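Local atomic coordinates of uncharacterized protein PA2218 (Pseudomonas aeruginosa, PDB entry 2HDW), a protein that is uncharacterised but adopts the alpha/beta hydrolase fold and is probably a hydrolase. Residues L85-P88 with K89-G93; D160-S163 with L164-E167. One frame throughout, in Å; residues are numbered along the deposited sequence.

Both contacts are local, each made where a secondary-structure element of the alpha/beta hydrolase sheet region gives way to loop. Interaction 1 lies at the surface, where strand 80-88 ends, and is polar: an arginine side chain turns back to the last carbonyl of the strand. Interaction 2, at the end of helix 148-164, is partly buried; its turn is made by backbone bonding, and its side-chain contacts are apolar. The two sites, with centres about 13 Å apart, meet directly. Leu85 CD1 packs on Leu165 CD1 at 3.6 Å, while Glu167 lies against Leu87 and Arg91, so the strand's exit and the helix's exit share one small patch of packing.

Interaction 1: residues L85-P88 with K89-G93; sequences LYLP and KNRGG
At the end of strand 80-88, the second strand of the mixed alpha/beta hydrolase sheet, Pro88 and Arg91 meet across the first residues of the loop that leads to strand 96-102. The chain passes through Lys89 and Asn90, and Arg91 then reaches back over the three-residue span to the strand's final carbonyl. Its NH1 donates a hydrogen bond of 2.7 Å to Pro88 O. The N-H...O angle is 151°, the oxygen lies close to the guanidinium plane, only 5° out of it, and the donor approaches almost head-on to the carbonyl. After an extended chi2, a bend at chi3 (-69°) swings the guanidinium back toward this oxygen. The root of the side chain is close as well: the backbone and chi1 set Arg91 CG 3.1 Å from Pro88 O. The carbonyl is therefore met by an arginine methylene group as well as by its N-H. Leu87 adds an apolar surface: its CD2 sits over one face of the guanidinium, and its CB is 4.1 Å from Arg91 NH1. The side chain of Lys89 sets out away from the strand. Strand 66-74 runs alongside, and Leu87 is joined to Glu67 by backbone hydrogen bonding; the carboxylate of Glu67 also forms a long, weak ion pair with Arg91 NH1. One guanidinium nitrogen thus supplies a short, directed bond to a backbone oxygen at the strand end, and its positive charge would probably polarise that carbonyl.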
loop_
_atom_site.group_PDB
_atom_site.type_symbol
_atom_site.label_atom_id
_atom_site.label_comp_id
_atom_site.label_asym_id
_atom_site.label_seq_id
_atom_site.Cartn_x
_atom_site.Cartn_y
_atom_site.Cartn_z
ATOM N N LEU A 85 -10.864 -6.378 8.854
ATOM C CA LEU A 85 -10.107 -7.200 9.784
ATOM C C LEU A 85 -10.468 -8.666 9.558
ATOM O O LEU A 85 -11.647 -9.016 9.527
ATOM C CB LEU A 85 -10.454 -6.802 11.215
ATOM C CG LEU A 85 -9.865 -7.619 12.365
ATOM C CD1 LEU A 85 -8.358 -7.400 12.450
ATOM C CD2 LEU A 85 -10.537 -7.196 13.656
ATOM N N TYR A 86 -9.452 -9.510 9.399
ATOM C CA TYR A 86 -9.657 -10.941 9.175
ATOM C C TYR A 86 -8.956 -11.744 10.264
ATOM O O TYR A 86 -7.790 -11.492 10.572
ATOM C CB TYR A 86 -9.082 -11.358 7.817
ATOM C CG TYR A 86 -9.661 -10.633 6.624
ATOM C CD1 TYR A 86 -10.703 -11.189 5.874
ATOM C CD2 TYR A 86 -9.165 -9.390 6.241
ATOM C CE1 TYR A 86 -11.229 -10.517 4.763
ATOM C CE2 TYR A 86 -9.681 -8.712 5.145
ATOM C CZ TYR A 86 -10.710 -9.276 4.408
ATOM O OH TYR A 86 -11.207 -8.582 3.325
ATOM N N LEU A 87 -9.663 -12.713 10.839
ATOM C CA LEU A 87 -9.092 -13.559 11.884
ATOM C C LEU A 87 -9.345 -15.032 11.603
ATOM O O LEU A 87 -10.363 -15.396 11.013
ATOM C CB LEU A 87 -9.693 -13.227 13.258
ATOM C CG LEU A 87 -9.590 -11.803 13.812
ATOM C CD1 LEU A 87 -10.557 -10.893 13.067
ATOM C CD2 LEU A 87 -9.928 -11.816 15.296
ATOM N N PRO A 88 -8.411 -15.902 12.014
ATOM C CA PRO A 88 -8.566 -17.344 11.803
ATOM C C PRO A 88 -9.705 -17.825 12.708
ATOM O O PRO A 88 -9.940 -17.236 13.762
ATOM C CB PRO A 88 -7.212 -17.912 12.250
ATOM C CG PRO A 88 -6.258 -16.759 12.066
ATOM C CD PRO A 88 -7.072 -15.581 12.536
ATOM N N LYS A 89 -10.416 -18.872 12.292
ATOM C CA LYS A 89 -11.510 -19.428 13.093
ATOM C C LYS A 89 -10.981 -20.524 14.023
ATOM O O LYS A 89 -9.877 -21.035 13.819
ATOM C CB LYS A 89 -12.591 -20.036 12.194
ATOM C CG LYS A 89 -13.437 -19.042 11.409
ATOM C CD LYS A 89 -14.523 -19.779 10.632
ATOM C CE LYS A 89 -15.455 -18.824 9.907
ATOM N NZ LYS A 89 -16.190 -17.954 10.860
ATOM N N ASN A 90 -11.775 -20.891 15.029
ATOM C CA ASN A 90 -11.387 -21.941 15.976
ATOM C C ASN A 90 -9.967 -21.721 16.488
ATOM O O ASN A 90 -9.093 -22.580 16.340
ATOM C CB ASN A 90 -11.486 -23.313 15.300
ATOM C CG ASN A 90 -12.902 -23.641 14.863
ATOM O OD1 ASN A 90 -13.113 -24.297 13.842
ATOM N ND2 ASN A 90 -13.881 -23.194 15.642
ATOM N N ARG A 91 -9.754 -20.566 17.104
ATOM C CA ARG A 91 -8.449 -20.201 17.627
ATOM C C ARG A 91 -8.107 -20.891 18.947
ATOM O O ARG A 91 -8.982 -21.155 19.777
ATOM C CB ARG A 91 -8.376 -18.677 17.798
ATOM C CG ARG A 91 -8.597 -17.897 16.508
ATOM C CD ARG A 91 -8.516 -16.383 16.744
ATOM N NE ARG A 91 -9.636 -15.885 17.539
ATOM C CZ ARG A 91 -10.881 -15.763 17.085
ATOM N NH1 ARG A 91 -11.171 -16.098 15.834
ATOM N NH2 ARG A 91 -11.842 -15.317 17.888
ATOM N N GLY A 92 -6.822 -21.174 19.129
ATOM C CA GLY A 92 -6.360 -21.818 20.344
ATOM C C GLY A 92 -6.320 -20.853 21.512
ATOM O O GLY A 92 -6.954 -19.798 21.472
ATOM N N GLY A 93 -5.555 -21.204 22.544
ATOM C CA GLY A 93 -5.475 -20.367 23.729
ATOM C C GLY A 93 -4.527 -19.178 23.715
ATOM O O GLY A 93 -4.763 -18.205 24.432
#

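Interaction 2: residues D160-S163 with L164-E167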
loop_
_atom_site.group_PDB
_atom_site.type_symbol
_atom_site.label_atom_id
_atom_site.label_comp_id
_atom_site.label_asym_id
_atom_site.label_seq_id
_atom_site.Cartn_x
_atom_site.Cartn_y
_atom_site.Cartn_z
ATOM N N ASP A 160 -1.453 0.509 15.478
ATOM C CA ASP A 160 -2.034 0.940 16.749
ATOM C C ASP A 160 -3.306 0.140 17.045
ATOM O O ASP A 160 -3.514 -0.332 18.166
ATOM C CB ASP A 160 -2.426 2.426 16.709
ATOM C CG ASP A 160 -1.246 3.365 16.888
ATOM O OD1 ASP A 160 -0.118 2.898 17.150
ATOM O OD2 ASP A 160 -1.461 4.593 16.775
ATOM N N PHE A 161 -4.159 0.001 16.037
ATOM C CA PHE A 161 -5.422 -0.704 16.212
ATOM C C PHE A 161 -5.287 -2.207 16.361
ATOM O O PHE A 161 -5.785 -2.789 17.322
ATOM C CB PHE A 161 -6.368 -0.410 15.047
ATOM C CG PHE A 161 -7.699 -1.093 15.176
ATOM C CD1 PHE A 161 -8.693 -0.557 15.985
ATOM C CD2 PHE A 161 -7.940 -2.298 14.527
ATOM C CE1 PHE A 161 -9.910 -1.213 16.150
ATOM C CE2 PHE A 161 -9.154 -2.964 14.684
ATOM C CZ PHE A 161 -10.139 -2.419 15.499
ATOM N N ILE A 162 -4.618 -2.836 15.405
ATOM C CA ILE A 162 -4.446 -4.280 15.430
ATOM C C ILE A 162 -3.797 -4.729 16.743
ATOM O O ILE A 162 -4.104 -5.803 17.256
ATOM C CB ILE A 162 -3.616 -4.747 14.197
ATOM C CG1 ILE A 162 -3.908 -6.217 13.890
ATOM C CG2 ILE A 162 -2.125 -4.546 14.445
ATOM C CD1 ILE A 162 -3.583 -6.607 12.461
ATOM N N SER A 163 -2.934 -3.880 17.295
ATOM C CA SER A 163 -2.215 -4.153 18.545
ATOM C C SER A 163 -3.076 -4.312 19.784
ATOM O O SER A 163 -2.741 -5.093 20.675
ATOM C CB SER A 163 -1.202 -3.039 18.838
ATOM O OG SER A 163 -0.146 -3.045 17.905
ATOM N N LEU A 164 -4.166 -3.559 19.857
ATOM C CA LEU A 164 -5.035 -3.610 21.023
ATOM C C LEU A 164 -6.103 -4.699 20.985
ATOM O O LEU A 164 -6.843 -4.874 21.955
ATOM C CB LEU A 164 -5.697 -2.245 21.234
ATOM C CG LEU A 164 -4.734 -1.053 21.324
ATOM C CD1 LEU A 164 -5.502 0.174 21.799
ATOM C CD2 LEU A 164 -3.584 -1.364 22.284
ATOM N N LEU A 165 -6.184 -5.428 19.876
ATOM C CA LEU A 165 -7.167 -6.497 19.747
ATOM C C LEU A 165 -6.927 -7.602 20.770
ATOM O O LEU A 165 -5.792 -8.028 20.990
ATOM C CB LEU A 165 -7.134 -7.097 18.339
ATOM C CG LEU A 165 -7.652 -6.209 17.207
ATOM C CD1 LEU A 165 -7.510 -6.946 15.896
ATOM C CD2 LEU A 165 -9.110 -5.843 17.455
ATOM N N PRO A 166 -7.996 -8.082 21.412
ATOM C CA PRO A 166 -7.831 -9.146 22.405
ATOM C C PRO A 166 -7.269 -10.441 21.820
ATOM O O PRO A 166 -6.658 -11.234 22.532
ATOM C CB PRO A 166 -9.244 -9.315 22.971
ATOM C CG PRO A 166 -10.132 -8.848 21.858
ATOM C CD PRO A 166 -9.397 -7.632 21.346
ATOM N N GLU A 167 -7.453 -10.642 20.519
ATOM C CA GLU A 167 -6.971 -11.856 19.865
ATOM C C GLU A 167 -5.513 -11.783 19.421
ATOM O O GLU A 167 -4.944 -12.787 18.994
ATOM C CB GLU A 167 -7.835 -12.184 18.641
ATOM C CG GLU A 167 -9.306 -12.425 18.933
ATOM C CD GLU A 167 -10.109 -11.141 19.064
ATOM O OE1 GLU A 167 -9.525 -10.042 18.947
ATOM O OE2 GLU A 167 -11.336 -11.233 19.280
HETATM O O HOH W 1 -3.768 -6.446 22.766
#
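Phe161 and Leu165 meet through apolar groups one turn apart where helix 148-164 of the alpha/beta hydrolase fold runs out into loop. Leu165 CD2 touches the ring at CE2 of Phe161, 4.0 Å away, approaching obliquely. The other methyl of the same leucine, CD1, lies 4.2 Å from Ile162 CG1, so the forked end of Leu165 is shared by two successive helical residues. Phe161 presents its ring by swinging CG opposite the backbone N (chi1 -179°). On another side of the turn, Leu164 CG rests 3.5 Å from Asp160 O.

The backbone beneath is tightened into an i to i+3 bond, in which Leu164 N donates to Phe161 O at 3.1 Å. A second bond of this kind, from Leu165 N to Ile162 O, is weak and doubtful.

Farther out, strands of the central sheet receive these side chains: Ile162 packs on Ala98 and Val100, Phe161 meets the ring of Phe73, and Leu165 lies on Arg69. The polar groups turn elsewhere, Ser163 OG bonding to Val159 O within the helix and Asp160 OD1 forming a salt bridge with Arg194. Where the chain leaves the helix, one water bridges two backbone carbonyls, donating to Ser163 O at 2.7 Å and to Leu165 O at 3.1 Å.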